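Long-range contacts in Exo-poly-alpha-D-galacturonosidase (Thermotoga maritima, PDB 3JUR), which probably hydrolyses galacturonic acid units from the ends of polygalacturonate chains, as a beta-helical hydrolase of family 28: residues G268-G273 with E304-V309; L328-R333 with Y369-R374; V351-I356 with G385-V390; I358-D363 with E393-D398; L419-L424 with E442-L447. One frame throughout, in Å; residues are numbered along the deposited sequence.

Following the chain from the N terminus, contact 1 closes first, joining the turn that enters helix 270-276 to the loop of the next coil, about 30 residues on. Contacts 2, 3 and 4 come after it and cross one another: 328-333, 351-356 and 358-363 are followed by 369-374, 385-390 and 393-398. Contacts 3 and 4 join successive coils, whereas contact 2 packs strand 327-329 and the loop after it against the entry to strand 372-379. Contact 5 closes last, where strand 444-447 pairs antiparallel with strand 415-419 at the C-terminal end of the beta-helix. Contacts 1 and 2 touch, as do 2 and 4, and the R361-E420 salt bridge ties contact 4 to contact 5.

Contact 1. Residues G268-G273 with E304-V309; sequences GRDADG and EMSGGV
Most of the surface buried here belongs to E304, S306 and G268. The side chain of E304 starts out toward residues 268-273 with CG beside its own backbone N, which sets that methylene against R269: CG of E304 lies 3.7 Å from R269 CB and 3.6 Å from R269 NE. A bend at the second torsion (chi2 96°) then carries the carboxylate to a salt bridge, R269 NH1 to E304 OE2 at 3.1 Å. OE2 lies near the guanidinium plane but is met from above the carboxylate plane, the two planes standing 83° apart. K266 binds OE1 of the same glutamate, and two cations around it would probably keep E304 ionised; R269 NE is bonded to the backbone O of E106.

S306 works with both backbone and side chain. Its N donates to G268 O (3.0 Å, angle at hydrogen 151°), while its short hydroxyl suits the place by meeting two partners: OG takes a weak bond from D270 N at 2.8 Å and is also bonded to R334 O. G273 has to lack a side chain, since a beta carbon would fall 2.8 Å from S306 CB. At G268 the positive phi would jam a beta carbon against the preceding carbonyl O, and it would also strike G273 CA.

The start of helix 270-276 and the M305-G308 turn follow the neighbouring parallel strands 263-265 and 299-301; R269 also packs on helix 161-173 and strand 108-112, and M305 on strand 337-349.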
# COMPACT_ATOMS: atom_id res chain seq x y z
N GLY D 268 -18.10 27.18 28.24
CA GLY D 268 -18.23 28.64 28.25
C GLY D 268 -17.38 29.34 27.20
O GLY D 268 -16.39 28.79 26.71
N ARG D 269 -17.77 30.56 26.89
CA ARG D 269 -17.17 31.33 25.82
C ARG D 269 -16.49 32.58 26.37
O ARG D 269 -17.08 33.31 27.17
CB ARG D 269 -18.25 31.71 24.80
CG ARG D 269 -17.80 32.58 23.64
CD ARG D 269 -18.99 33.05 22.82
NE ARG D 269 -19.58 31.96 22.04
CZ ARG D 269 -19.49 31.84 20.72
NH1 ARG D 269 -20.05 30.81 20.10
NH2 ARG D 269 -18.83 32.76 20.01
N ASP D 270 -15.26 32.82 25.93
CA ASP D 270 -14.53 34.06 26.19
C ASP D 270 -14.55 34.48 27.67
O ASP D 270 -14.45 33.62 28.56
CB ASP D 270 -15.01 35.18 25.25
CG ASP D 270 -14.90 34.79 23.77
OD1 ASP D 270 -14.18 33.82 23.43
OD2 ASP D 270 -15.54 35.45 22.93
N ALA D 271 -14.69 35.78 27.94
CA ALA D 271 -14.63 36.30 29.31
C ALA D 271 -15.53 35.56 30.31
O ALA D 271 -15.09 35.24 31.42
CB ALA D 271 -14.92 37.80 29.34
N ASP D 272 -16.77 35.27 29.91
CA ASP D 272 -17.74 34.57 30.77
C ASP D 272 -17.26 33.16 31.12
O ASP D 272 -17.40 32.71 32.26
CB ASP D 272 -19.11 34.51 30.11
CG ASP D 272 -20.25 34.61 31.10
OD1 ASP D 272 -20.34 35.63 31.80
OD2 ASP D 272 -21.06 33.66 31.18
N GLY D 273 -16.70 32.47 30.13
CA GLY D 273 -16.10 31.15 30.32
C GLY D 273 -14.89 31.16 31.24
O GLY D 273 -14.73 30.26 32.05
N GLU D 304 -16.77 26.84 22.31
CA GLU D 304 -16.87 27.45 23.62
C GLU D 304 -16.18 26.53 24.63
O GLU D 304 -16.83 25.75 25.31
CB GLU D 304 -18.33 27.70 24.01
CG GLU D 304 -19.11 28.55 22.99
CD GLU D 304 -19.92 27.72 21.99
OE1 GLU D 304 -19.50 26.60 21.64
OE2 GLU D 304 -20.98 28.20 21.56
N MET D 305 -14.85 26.63 24.70
CA MET D 305 -14.07 25.77 25.58
C MET D 305 -13.15 26.61 26.49
O MET D 305 -12.12 26.13 26.96
CB MET D 305 -13.26 24.74 24.77
CG MET D 305 -12.62 25.27 23.48
SD MET D 305 -11.64 26.77 23.73
CE MET D 305 -10.10 26.05 24.28
N SER D 306 -13.56 27.86 26.74
CA SER D 306 -12.75 28.82 27.50
C SER D 306 -12.49 28.40 28.95
O SER D 306 -11.55 28.88 29.58
CB SER D 306 -13.40 30.21 27.47
OG SER D 306 -13.47 30.70 26.14
N GLY D 307 -13.33 27.52 29.47
CA GLY D 307 -13.15 26.97 30.82
C GLY D 307 -12.22 25.77 30.83
O GLY D 307 -11.81 25.31 31.90
N GLY D 308 -11.89 25.26 29.64
CA GLY D 308 -11.06 24.07 29.50
C GLY D 308 -11.90 22.83 29.21
O GLY D 308 -13.05 22.73 29.63
N VAL D 309 -11.31 21.91 28.44
CA VAL D 309 -11.87 20.57 28.23
C VAL D 309 -10.70 19.58 28.34
O VAL D 309 -9.69 19.73 27.65
CB VAL D 309 -12.58 20.41 26.86
CG1 VAL D 309 -13.13 18.99 26.68
CG2 VAL D 309 -13.72 21.45 26.69

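Contact 2. Residues L328-R333 with Y369-R374; sequences LKTNSR and YLPVVR
Y369 opens the contact with its single cross-segment hydrogen bond: its N donates to S332 O at 2.8 Å, in the plane of that carbonyl and fairly straight (152° at hydrogen). Y369 O receives a CA-H...O contact from S332 CA, and the exposed ring makes a cation-pi contact with R274. L370 reaches back with CD2 to lie 4.0 Å from S332 CB. P371 follows, its rigid ring against T330 and N331: CB is 3.4 Å from T330 OG1, and CG is 3.5 Å from N331 O. An Asx turn, R333 N to N331 OD1, shapes the chain opposite, and N331 ND2 is hydrogen-bonded to Y362 O. V373 ends the contact, its CG2 meeting T330 CG2 tip to tip at 3.9 Å and its CG1 lying 4.3 Å from L328 CD2. T330 serves both partners because chi1 (-174°) sets OG1 anti to its own N, leaving CG2 to face the proline and the valine. An alanine here would remove both branches and would probably loosen the packing against P371 and V373. The segments run 167° apart with no beta ladder between them, and L328 and V373 meet I358 and M338 too, as in the apolar interior of a parallel beta-helix.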
# COMPACT_ATOMS: atom_id res chain seq x y z
N LEU D 328 -12.07 19.50 16.73
CA LEU D 328 -11.71 20.45 17.78
C LEU D 328 -11.69 21.88 17.21
O LEU D 328 -11.02 22.15 16.21
CB LEU D 328 -10.36 20.09 18.44
CG LEU D 328 -10.31 18.91 19.43
CD1 LEU D 328 -10.58 17.56 18.77
CD2 LEU D 328 -8.97 18.87 20.14
N LYS D 329 -12.46 22.77 17.84
CA LYS D 329 -12.62 24.16 17.39
C LYS D 329 -12.29 25.14 18.51
O LYS D 329 -12.79 24.99 19.63
CB LYS D 329 -14.07 24.47 16.98
CG LYS D 329 -14.81 23.40 16.24
CD LYS D 329 -16.20 23.88 15.84
CE LYS D 329 -17.23 23.61 16.94
NZ LYS D 329 -18.62 23.81 16.44
N THR D 330 -11.49 26.15 18.19
CA THR D 330 -11.17 27.23 19.13
C THR D 330 -10.56 28.39 18.35
O THR D 330 -10.35 28.29 17.14
CB THR D 330 -10.21 26.76 20.24
OG1 THR D 330 -10.02 27.80 21.20
CG2 THR D 330 -8.85 26.34 19.64
N ASN D 331 -10.29 29.50 19.04
CA ASN D 331 -9.55 30.63 18.47
C ASN D 331 -8.88 31.44 19.58
O ASN D 331 -9.04 31.12 20.76
CB ASN D 331 -10.45 31.50 17.59
CG ASN D 331 -11.64 32.09 18.36
OD1 ASN D 331 -11.52 32.45 19.53
ND2 ASN D 331 -12.77 32.20 17.68
N SER D 332 -8.16 32.50 19.21
CA SER D 332 -7.41 33.29 20.19
C SER D 332 -8.25 34.30 21.00
O SER D 332 -7.70 35.08 21.79
CB SER D 332 -6.18 33.96 19.55
OG SER D 332 -6.54 34.79 18.46
N ARG D 333 -9.57 34.30 20.83
CA ARG D 333 -10.46 35.01 21.77
C ARG D 333 -10.81 34.11 22.96
O ARG D 333 -11.25 34.62 23.99
CB ARG D 333 -11.77 35.48 21.11
CG ARG D 333 -11.68 35.87 19.65
CD ARG D 333 -11.83 37.35 19.43
NE ARG D 333 -13.23 37.77 19.39
CZ ARG D 333 -13.70 38.75 18.63
NH1 ARG D 333 -12.90 39.42 17.81
NH2 ARG D 333 -14.99 39.06 18.68
N TYR D 369 -5.98 35.74 23.93
CA TYR D 369 -6.06 34.54 24.76
C TYR D 369 -5.82 33.26 23.96
O TYR D 369 -6.76 32.61 23.50
CB TYR D 369 -7.39 34.50 25.52
CG TYR D 369 -7.68 35.77 26.29
CD1 TYR D 369 -7.22 35.95 27.59
CD2 TYR D 369 -8.41 36.81 25.70
CE1 TYR D 369 -7.47 37.15 28.29
CE2 TYR D 369 -8.67 37.99 26.38
CZ TYR D 369 -8.20 38.15 27.68
OH TYR D 369 -8.47 39.33 28.34
N LEU D 370 -4.54 32.92 23.79
CA LEU D 370 -4.13 31.77 22.99
C LEU D 370 -4.53 30.45 23.66
O LEU D 370 -4.17 30.21 24.81
CB LEU D 370 -2.62 31.82 22.71
CG LEU D 370 -2.06 33.00 21.89
CD1 LEU D 370 -0.55 33.17 22.10
CD2 LEU D 370 -2.39 32.87 20.39
N PRO D 371 -5.29 29.61 22.94
CA PRO D 371 -5.75 28.34 23.53
C PRO D 371 -4.66 27.27 23.54
O PRO D 371 -3.86 27.18 22.60
CB PRO D 371 -6.90 27.92 22.61
CG PRO D 371 -6.62 28.59 21.31
CD PRO D 371 -5.84 29.83 21.59
N VAL D 372 -4.63 26.47 24.60
CA VAL D 372 -3.70 25.35 24.67
C VAL D 372 -4.40 24.16 24.03
O VAL D 372 -5.45 23.72 24.51
CB VAL D 372 -3.30 25.03 26.13
CG1 VAL D 372 -2.37 23.81 26.18
CG2 VAL D 372 -2.64 26.24 26.80
N VAL D 373 -3.86 23.66 22.92
CA VAL D 373 -4.43 22.49 22.22
C VAL D 373 -3.34 21.45 22.06
O VAL D 373 -2.42 21.61 21.24
CB VAL D 373 -5.07 22.86 20.85
CG1 VAL D 373 -5.73 21.64 20.21
CG2 VAL D 373 -6.11 23.99 21.00
N ARG D 374 -3.43 20.39 22.87
CA ARG D 374 -2.42 19.33 22.91
C ARG D 374 -2.95 17.98 23.38
O ARG D 374 -4.05 17.89 23.94
CB ARG D 374 -1.20 19.75 23.74
CG ARG D 374 -1.51 20.73 24.85
CD ARG D 374 -1.52 20.14 26.24
NE ARG D 374 -0.21 20.23 26.88
CZ ARG D 374 0.01 20.53 28.16
NH1 ARG D 374 -1.00 20.81 28.98
NH2 ARG D 374 1.25 20.58 28.62

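Contact 3. Residues V351-I356 with G385-V390; sequences VSEEVI and GGKYAV
Two minus-60° turns in E353 (chi1 -63°, chi2 -66°) fold its carboxylate back toward K387, whose chain is extended beyond CG and runs alongside it. K387 NZ therefore reaches OE2 of E353 at 2.9 Å, on the syn lone pair, a salt bridge that a long, flexible lysine suits at an exposed turn. In the same way E354 and Y388 each hold CG beside their own backbone N, so the two chains lie side by side, E354 CG 3.6 Å from Y388 CB. The end of the glutamate is occupied by R324 and R391, and R391 also makes a cation-pi contact with Y388.

The backbones form a parallel pairing. E353 O accepts from Y388 N at 3.0 Å, nearly along the C=O axis, and takes a weaker bond from K387 N. V355 N then donates to Y388 O at 2.9 Å, and I356 N to A389 O at 2.9 Å. G385 needs to be small, as a beta carbon there would meet V351 O at 2.8 Å.

Both chains turn corners of successive coils, the first leading into strand 357-359, the second forming the start of parallel strand 388-393; V355 and A389 face I410 of strand 408-411, and Y388 packs on I415 and L418 of strand 415-419.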
# COMPACT_ATOMS: atom_id res chain seq x y z
N VAL D 351 -17.63 9.89 5.44
CA VAL D 351 -17.36 11.25 5.91
C VAL D 351 -17.32 12.20 4.70
O VAL D 351 -16.73 11.87 3.68
CB VAL D 351 -16.05 11.31 6.72
CG1 VAL D 351 -15.74 12.75 7.14
CG2 VAL D 351 -16.11 10.39 7.94
N SER D 352 -17.96 13.37 4.81
CA SER D 352 -18.02 14.30 3.66
C SER D 352 -16.99 15.46 3.66
O SER D 352 -16.58 15.90 2.60
CB SER D 352 -19.43 14.86 3.48
OG SER D 352 -19.80 15.62 4.62
N GLU D 353 -16.58 15.93 4.84
CA GLU D 353 -15.62 17.04 4.92
C GLU D 353 -14.24 16.60 5.39
O GLU D 353 -13.37 16.32 4.57
CB GLU D 353 -16.16 18.18 5.80
CG GLU D 353 -17.44 18.83 5.25
CD GLU D 353 -17.22 19.58 3.94
OE1 GLU D 353 -16.15 20.20 3.77
OE2 GLU D 353 -18.11 19.55 3.07
N GLU D 354 -14.03 16.54 6.71
CA GLU D 354 -12.75 16.11 7.27
C GLU D 354 -12.97 15.01 8.28
O GLU D 354 -13.84 15.14 9.14
CB GLU D 354 -11.99 17.27 7.94
CG GLU D 354 -11.74 18.49 7.07
CD GLU D 354 -12.78 19.60 7.28
OE1 GLU D 354 -13.49 19.59 8.31
OE2 GLU D 354 -12.85 20.49 6.42
N VAL D 355 -12.19 13.94 8.20
CA VAL D 355 -12.32 12.86 9.17
C VAL D 355 -11.86 13.34 10.54
O VAL D 355 -12.56 13.16 11.54
CB VAL D 355 -11.53 11.59 8.74
CG1 VAL D 355 -11.67 10.50 9.81
CG2 VAL D 355 -11.99 11.08 7.38
N ILE D 356 -10.69 13.98 10.57
CA ILE D 356 -10.12 14.57 11.78
C ILE D 356 -9.81 16.05 11.50
O ILE D 356 -9.07 16.38 10.58
CB ILE D 356 -8.83 13.82 12.22
CG1 ILE D 356 -9.15 12.36 12.60
CG2 ILE D 356 -8.15 14.54 13.38
CD1 ILE D 356 -7.94 11.43 12.55
N GLY D 385 -13.88 8.02 3.28
CA GLY D 385 -14.37 9.26 2.67
C GLY D 385 -13.76 10.57 3.17
O GLY D 385 -13.07 10.60 4.17
N GLY D 386 -14.03 11.65 2.44
CA GLY D 386 -13.67 12.99 2.90
C GLY D 386 -12.87 13.83 1.91
O GLY D 386 -12.18 13.30 1.04
N LYS D 387 -12.99 15.14 2.04
CA LYS D 387 -12.08 16.07 1.37
C LYS D 387 -10.71 15.98 2.03
O LYS D 387 -9.69 16.06 1.34
CB LYS D 387 -12.63 17.50 1.42
CG LYS D 387 -13.84 17.70 0.51
CD LYS D 387 -14.73 18.87 0.92
CE LYS D 387 -16.04 18.82 0.13
NZ LYS D 387 -16.98 19.93 0.48
N TYR D 388 -10.71 15.81 3.35
CA TYR D 388 -9.49 15.65 4.16
C TYR D 388 -9.58 14.46 5.10
O TYR D 388 -10.62 14.23 5.72
CB TYR D 388 -9.24 16.89 5.01
CG TYR D 388 -9.00 18.16 4.23
CD1 TYR D 388 -7.70 18.62 4.02
CD2 TYR D 388 -10.06 18.88 3.69
CE1 TYR D 388 -7.47 19.79 3.29
CE2 TYR D 388 -9.85 20.06 2.97
CZ TYR D 388 -8.55 20.50 2.78
OH TYR D 388 -8.35 21.65 2.06
N ALA D 389 -8.50 13.69 5.21
CA ALA D 389 -8.41 12.70 6.28
C ALA D 389 -8.00 13.43 7.56
O ALA D 389 -8.68 13.32 8.59
CB ALA D 389 -7.39 11.60 5.93
N VAL D 390 -6.91 14.18 7.48
CA VAL D 390 -6.39 14.93 8.63
C VAL D 390 -6.13 16.39 8.24
O VAL D 390 -5.33 16.68 7.34
CB VAL D 390 -5.10 14.31 9.20
CG1 VAL D 390 -4.60 15.09 10.41
CG2 VAL D 390 -5.30 12.84 9.57

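Contact 4. Residues I358-D363 with E393-D398; sequences INLRYD and EGLEND
G394 O is held by two nitrogens of R361, side-on: NH2 at 2.8 Å and NE at 3.3 Å, with the oxygen close to the guanidinium plane. Arginine suits the place because one flat group can offer two N-H bonds to a single carbonyl and still reach a carboxylate, NH2 being salt-bridged to E420. E393 CB covers one face of the guanidinium, 3.8 Å above its centre, and E393 OE1 lies 3.5 Å from R361 NH1, well out of the plane, so only charge attraction links this pair. The other oxygen, OE2, is salt-bridged to R391; one water bridges it to I358 O, and a second reaches N359 OD1 by a weak bond.

The backbone supplies a parallel pairing, E393 N to I358 O at 2.8 Å and L360 N to E393 O at 2.9 Å. An Asx turn, R361 N to N359 OD1 at 2.9 Å, holds the chain where it leaves the strand, just before the R361 side chain crosses to G394. Beside it L360 CB packs on L395 CG at 4.1 Å, and D398 lies against this leucine's end.

Parallel strands 357-359 and 388-393 lie side by side in successive coils, with L360 inserted toward strands 372-379 and 400-406.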
# COMPACT_ATOMS: atom_id res chain seq x y z
N ILE D 358 -8.74 19.75 13.40
CA ILE D 358 -8.35 20.60 14.53
C ILE D 358 -8.10 22.00 13.98
O ILE D 358 -7.25 22.19 13.10
CB ILE D 358 -7.12 20.07 15.30
CG1 ILE D 358 -7.36 18.63 15.75
CG2 ILE D 358 -6.81 20.98 16.51
CD1 ILE D 358 -6.17 17.99 16.46
N ASN D 359 -8.88 22.95 14.48
CA ASN D 359 -8.88 24.31 13.94
C ASN D 359 -8.75 25.36 15.05
O ASN D 359 -9.61 25.44 15.95
CB ASN D 359 -10.17 24.55 13.13
CG ASN D 359 -10.19 25.90 12.43
OD1 ASN D 359 -9.16 26.58 12.32
ND2 ASN D 359 -11.37 26.30 11.97
N LEU D 360 -7.68 26.16 14.98
CA LEU D 360 -7.48 27.22 15.97
C LEU D 360 -7.81 28.60 15.40
O LEU D 360 -7.44 29.62 15.98
CB LEU D 360 -6.06 27.20 16.55
CG LEU D 360 -5.78 26.26 17.73
CD1 LEU D 360 -5.90 24.79 17.35
CD2 LEU D 360 -4.40 26.57 18.31
N ARG D 361 -8.53 28.61 14.27
CA ARG D 361 -8.95 29.85 13.61
C ARG D 361 -10.47 29.93 13.45
O ARG D 361 -10.96 30.50 12.48
CB ARG D 361 -8.30 29.96 12.23
CG ARG D 361 -6.80 30.10 12.25
CD ARG D 361 -6.23 29.63 10.94
NE ARG D 361 -4.92 29.02 11.12
CZ ARG D 361 -4.18 28.51 10.14
NH1 ARG D 361 -4.62 28.53 8.89
NH2 ARG D 361 -2.98 28.00 10.42
N TYR D 362 -11.19 29.36 14.41
CA TYR D 362 -12.65 29.32 14.38
C TYR D 362 -13.29 30.70 14.22
O TYR D 362 -12.95 31.64 14.95
CB TYR D 362 -13.18 28.65 15.64
CG TYR D 362 -14.66 28.43 15.61
CD1 TYR D 362 -15.21 27.41 14.83
CD2 TYR D 362 -15.52 29.25 16.33
CE1 TYR D 362 -16.58 27.21 14.79
CE2 TYR D 362 -16.90 29.05 16.30
CZ TYR D 362 -17.41 28.02 15.53
OH TYR D 362 -18.76 27.81 15.48
N ASP D 363 -14.22 30.81 13.26
CA ASP D 363 -14.91 32.08 12.89
C ASP D 363 -13.97 33.20 12.41
O ASP D 363 -14.39 34.35 12.28
CB ASP D 363 -15.82 32.61 14.02
CG ASP D 363 -17.16 31.88 14.10
OD1 ASP D 363 -17.45 31.00 13.27
OD2 ASP D 363 -17.94 32.20 15.03
N GLU D 393 -4.80 22.78 11.94
CA GLU D 393 -4.32 24.15 11.77
C GLU D 393 -4.19 24.91 13.09
O GLU D 393 -5.20 25.25 13.74
CB GLU D 393 -5.19 24.90 10.75
CG GLU D 393 -5.03 24.33 9.34
CD GLU D 393 -6.12 24.76 8.37
OE1 GLU D 393 -5.80 25.54 7.44
OE2 GLU D 393 -7.29 24.32 8.52
N GLY D 394 -2.95 25.13 13.48
CA GLY D 394 -2.63 25.93 14.67
C GLY D 394 -2.31 27.37 14.30
O GLY D 394 -2.67 27.84 13.22
N LEU D 395 -1.64 28.07 15.21
CA LEU D 395 -1.21 29.45 14.96
C LEU D 395 0.31 29.56 15.04
O LEU D 395 0.95 28.74 15.70
CB LEU D 395 -1.89 30.41 15.96
CG LEU D 395 -3.41 30.27 16.11
CD1 LEU D 395 -3.91 30.93 17.39
CD2 LEU D 395 -4.14 30.81 14.88
N GLU D 396 0.87 30.55 14.35
CA GLU D 396 2.32 30.79 14.34
C GLU D 396 2.94 30.89 15.75
O GLU D 396 4.03 30.36 16.00
CB GLU D 396 2.64 32.04 13.50
CG GLU D 396 4.10 32.46 13.50
CD GLU D 396 4.53 33.20 12.23
OE1 GLU D 396 3.66 33.70 11.47
OE2 GLU D 396 5.76 33.27 12.00
N ASN D 397 2.23 31.54 16.66
CA ASN D 397 2.64 31.63 18.07
C ASN D 397 1.91 30.63 19.00
O ASN D 397 1.92 30.80 20.23
CB ASN D 397 2.43 33.07 18.57
CG ASN D 397 0.98 33.53 18.44
OD1 ASN D 397 0.12 32.82 17.90
ND2 ASN D 397 0.71 34.73 18.93
N ASP D 398 1.30 29.60 18.43
CA ASP D 398 0.53 28.62 19.21
C ASP D 398 0.31 27.35 18.38
O ASP D 398 -0.75 27.13 17.82
CB ASP D 398 -0.81 29.24 19.66
CG ASP D 398 -1.57 28.38 20.66
OD1 ASP D 398 -1.01 27.39 21.20
OD2 ASP D 398 -2.75 28.69 20.90
O HOH W 1 -8.38 23.15 10.48
O HOH W 2 -8.81 26.15 9.71

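Contact 5. Residues L419-L424 with E442-L447; sequences LEFGQL and EGKALL
L419 carries the strongest pairing, an antiparallel hydrogen-bonded pair with A445: its N donates to A445 O at 2.8 Å, almost straight (177°), and its O accepts from A445 N at 2.7 Å. The two CB atoms lie 4.3 Å apart, small alanine letting the leucine sit close. E420 stands on the other face with its chain extended, side by side with K444; the CG atoms of E420 and K444 are 4.0 Å apart. E420 OE2 remains 4.1 Å from K444 NZ, near but beyond a salt bridge; the other oxygen, OE1, is salt-bridged to R361.

F421 then takes a positive phi (57°), and with G422 it faces G443 on the partner strand. Its ring, which E420 CG covers from one side, meets the lysine alkyl chain at CE1, 3.6 Å from K444 CE. An alanine at K444 would remove that chain and the amine, and would probably leave F421 and E420 less well packed. G422 O receives G443 N at 3.0 Å, nearly along the C=O axis, while G422 N returns a weak bond to G443 O. A side chain on G422 would strike L419 CD1, and G443's backbone angles would jam a beta carbon against the preceding carbonyl O. Q423 and E442 lie side by side, their amide and carboxylate planes only 5° apart; Q423 NE2 and E442 OE1 are 3.6 Å apart, and D402 and Y440 hold the amide.

Two residues opposite one make this a G1 beta bulge in an antiparallel pairing that ends the parallel beta-helix; residues 442-447 carry the sheet on into a strand of a neighbouring subunit.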
# COMPACT_ATOMS: atom_id res chain seq x y z
N LEU D 419 -1.43 20.19 7.29
CA LEU D 419 -0.87 20.59 8.57
C LEU D 419 -0.29 21.99 8.47
O LEU D 419 0.51 22.26 7.57
CB LEU D 419 0.22 19.61 9.04
CG LEU D 419 0.85 19.92 10.42
CD1 LEU D 419 -0.12 19.58 11.56
CD2 LEU D 419 2.18 19.18 10.60
N GLU D 420 -0.70 22.87 9.37
CA GLU D 420 -0.06 24.18 9.49
C GLU D 420 0.07 24.55 10.96
O GLU D 420 -0.93 24.62 11.69
CB GLU D 420 -0.82 25.26 8.71
CG GLU D 420 0.05 26.50 8.44
CD GLU D 420 -0.66 27.62 7.69
OE1 GLU D 420 -1.80 27.98 8.05
OE2 GLU D 420 -0.05 28.16 6.74
N PHE D 421 1.31 24.79 11.38
CA PHE D 421 1.63 25.12 12.77
C PHE D 421 1.15 24.03 13.73
O PHE D 421 0.34 24.25 14.65
CB PHE D 421 1.06 26.49 13.16
CG PHE D 421 1.48 27.61 12.23
CD1 PHE D 421 2.83 27.87 11.98
CD2 PHE D 421 0.53 28.43 11.64
CE1 PHE D 421 3.22 28.91 11.13
CE2 PHE D 421 0.91 29.48 10.78
CZ PHE D 421 2.26 29.72 10.53
N GLY D 422 1.66 22.82 13.51
CA GLY D 422 1.29 21.68 14.32
C GLY D 422 2.39 20.65 14.39
O GLY D 422 3.37 20.71 13.64
N GLN D 423 2.21 19.71 15.30
CA GLN D 423 3.14 18.61 15.52
C GLN D 423 2.29 17.34 15.42
O GLN D 423 1.42 17.10 16.25
CB GLN D 423 3.77 18.76 16.91
CG GLN D 423 4.85 17.75 17.28
CD GLN D 423 5.19 17.77 18.77
OE1 GLN D 423 4.30 17.89 19.61
NE2 GLN D 423 6.48 17.65 19.09
N LEU D 424 2.52 16.55 14.37
CA LEU D 424 1.71 15.36 14.12
C LEU D 424 2.56 14.10 14.11
O LEU D 424 3.59 14.03 13.42
CB LEU D 424 0.91 15.50 12.80
CG LEU D 424 0.06 14.33 12.27
CD1 LEU D 424 -1.10 14.00 13.21
CD2 LEU D 424 -0.47 14.63 10.85
N GLU D 442 6.62 18.08 12.02
CA GLU D 442 6.47 19.31 12.80
C GLU D 442 6.67 20.52 11.89
O GLU D 442 7.73 20.68 11.28
CB GLU D 442 7.44 19.36 13.98
CG GLU D 442 7.25 20.58 14.88
CD GLU D 442 8.09 20.54 16.15
OE1 GLU D 442 7.48 20.55 17.24
OE2 GLU D 442 9.34 20.51 16.07
N GLY D 443 5.63 21.35 11.81
CA GLY D 443 5.66 22.55 10.99
C GLY D 443 4.46 22.68 10.08
O GLY D 443 3.32 22.80 10.54
N LYS D 444 4.73 22.68 8.77
CA LYS D 444 3.70 22.81 7.74
C LYS D 444 3.80 21.62 6.79
O LYS D 444 4.90 21.16 6.48
CB LYS D 444 3.89 24.10 6.93
CG LYS D 444 3.84 25.38 7.75
CD LYS D 444 4.00 26.62 6.87
CE LYS D 444 3.87 27.88 7.70
NZ LYS D 444 3.96 29.13 6.88
N ALA D 445 2.65 21.14 6.32
CA ALA D 445 2.65 20.09 5.33
C ALA D 445 1.34 19.98 4.54
O ALA D 445 0.25 20.31 5.03
CB ALA D 445 3.02 18.73 5.96
N LEU D 446 1.47 19.50 3.31
CA LEU D 446 0.33 19.10 2.49
C LEU D 446 0.64 17.77 1.82
O LEU D 446 1.54 17.68 0.97
CB LEU D 446 -0.01 20.19 1.46
CG LEU D 446 -1.26 19.97 0.59
CD1 LEU D 446 -2.53 19.90 1.42
CD2 LEU D 446 -1.38 21.06 -0.47
N LEU D 447 -0.11 16.73 2.20
CA LEU D 447 0.08 15.39 1.66
C LEU D 447 -1.16 14.92 0.93
O LEU D 447 -2.27 14.92 1.48
CB LEU D 447 0.46 14.39 2.75
CG LEU D 447 1.95 14.27 3.09
CD1 LEU D 447 2.45 15.46 3.91
CD2 LEU D 447 2.20 12.97 3.84